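Local coordinates for pyridoxamine 5'-phosphate oxidase-related, FMN-binding protein (Mycobacterium smegmatis, PDB 6ECI) that binds flavin-adenine dinucleotide and probably sequesters it, helping mycobacteria withstand hypoxic and oxidative stress, at residues C12-L15 against L16-V19. Sequence-based numbering, arbitrary orientation.
Sequences CWDL and LKSV
Leu16 N reaches back to Cys12 O at 2.9 Å, an i to i-4 bond near the C-terminal end of helix 9-16. The next backbone bonds span three residues: Lys17 N meets Asp14 O only weakly, and Ser18 N donates to Leu15 O at 3.1 Å from well above the carbonyl plane. Ser18 OG, by contrast, lies in that plane and gives a second bond to Leu15 O, 2.7 Å long; OG sits between its own backbone N and carbonyl carbon (chi1 74°), which brings it there. Two donors from one residue thus grip a single carbonyl, within a type I turn from Leu16 to Val19.

On the exposed side, a salt bridge joins Asp14 OD1 to Lys17 NZ at 3.0 Å. The lysine chain, bent at chi2 and chi4, passes Trp13 O on the way to the carboxylate.

The apolar contact is a single one: Leu16 CD1 lies oblique to the Trp13 ring, 4.2 Å from Trp13 CE3. Both side chains rest on Val41 of strand 31-41; Leu16 also reaches Val80 of strand 77-88 and Phe67 and Ala69 of strand 64-72. The N-terminal helix is thereby laid on the antiparallel sheet of this FMN-binding-family fold, the Cys12 side chain about 7 Å from the bound FAD.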
loop_
_atom_site.group_PDB
_atom_site.type_symbol
_atom_site.label_atom_id
_atom_site.label_comp_id
_atom_site.label_asym_id
_atom_site.label_seq_id
_atom_site.Cartn_x
_atom_site.Cartn_y
_atom_site.Cartn_z
ATOM N N CYS B 12 11.698 -12.570 -1.990
ATOM C CA CYS B 12 10.819 -11.436 -2.259
ATOM C C CYS B 12 10.081 -11.607 -3.583
ATOM O O CYS B 12 8.856 -11.449 -3.647
ATOM C CB CYS B 12 11.624 -10.136 -2.265
ATOM S SG CYS B 12 12.408 -9.701 -0.696
ATOM N N TRP B 13 10.814 -11.924 -4.654
ATOM C CA TRP B 13 10.190 -12.023 -5.970
ATOM C C TRP B 13 9.153 -13.137 -6.021
ATOM O O TRP B 13 8.163 -13.028 -6.752
ATOM C CB TRP B 13 11.256 -12.234 -7.046
ATOM C CG TRP B 13 12.058 -11.005 -7.334
ATOM C CD1 TRP B 13 13.374 -10.796 -7.039
ATOM C CD2 TRP B 13 11.593 -9.810 -7.966
ATOM N NE1 TRP B 13 13.756 -9.542 -7.449
ATOM C CE2 TRP B 13 12.681 -8.916 -8.022
ATOM C CE3 TRP B 13 10.361 -9.406 -8.489
ATOM C CZ2 TRP B 13 12.575 -7.644 -8.583
ATOM C CZ3 TRP B 13 10.257 -8.145 -9.045
ATOM C CH2 TRP B 13 11.359 -7.278 -9.088
ATOM N N ASP B 14 9.355 -14.210 -5.252
ATOM C CA ASP B 14 8.351 -15.266 -5.195
ATOM C C ASP B 14 7.198 -14.891 -4.272
ATOM O O ASP B 14 6.034 -15.131 -4.606
ATOM C CB ASP B 14 8.987 -16.582 -4.751
ATOM C CG ASP B 14 9.589 -17.352 -5.906
ATOM O OD1 ASP B 14 9.100 -17.188 -7.044
ATOM O OD2 ASP B 14 10.547 -18.122 -5.679
ATOM N N LEU B 15 7.501 -14.301 -3.111
ATOM C CA LEU B 15 6.440 -13.850 -2.216
ATOM C C LEU B 15 5.497 -12.884 -2.922
ATOM O O LEU B 15 4.287 -12.894 -2.673
ATOM C CB LEU B 15 7.040 -13.200 -0.970
ATOM C CG LEU B 15 7.557 -14.154 0.108
ATOM C CD1 LEU B 15 8.127 -13.377 1.274
ATOM C CD2 LEU B 15 6.455 -15.087 0.570
ATOM N N LEU B 16 6.033 -12.051 -3.817
ATOM C CA LEU B 16 5.184 -11.158 -4.599
ATOM C C LEU B 16 4.215 -11.932 -5.483
ATOM O O LEU B 16 3.100 -11.464 -5.738
ATOM C CB LEU B 16 6.046 -10.224 -5.450
ATOM C CG LEU B 16 6.732 -9.083 -4.704
ATOM C CD1 LEU B 16 7.467 -8.173 -5.676
ATOM C CD2 LEU B 16 5.705 -8.302 -3.905
ATOM N N LYS B 17 4.614 -13.115 -5.955
ATOM C CA LYS B 17 3.745 -13.912 -6.811
ATOM C C LYS B 17 2.600 -14.567 -6.052
ATOM O O LYS B 17 1.717 -15.153 -6.687
ATOM C CB LYS B 17 4.557 -14.991 -7.532
ATOM C CG LYS B 17 5.711 -14.462 -8.353
ATOM C CD LYS B 17 5.791 -15.170 -9.689
ATOM C CE LYS B 17 7.176 -15.046 -10.291
ATOM N NZ LYS B 17 8.204 -15.696 -9.431
ATOM N N SER B 18 2.589 -14.490 -4.723
ATOM C CA SER B 18 1.543 -15.117 -3.926
ATOM C C SER B 18 0.312 -14.232 -3.753
ATOM O O SER B 18 -0.707 -14.712 -3.249
ATOM C CB SER B 18 2.085 -15.500 -2.547
ATOM O OG SER B 18 2.243 -14.359 -1.725
ATOM N N VAL B 19 0.378 -12.955 -4.140
ATOM C CA VAL B 19 -0.732 -12.017 -3.976
ATOM C C VAL B 19 -0.906 -11.222 -5.265
ATOM O O VAL B 19 0.060 -10.986 -5.997
ATOM C CB VAL B 19 -0.520 -11.071 -2.770
ATOM C CG1 VAL B 19 -0.324 -11.866 -1.485
ATOM C CG2 VAL B 19 0.667 -10.136 -3.011
#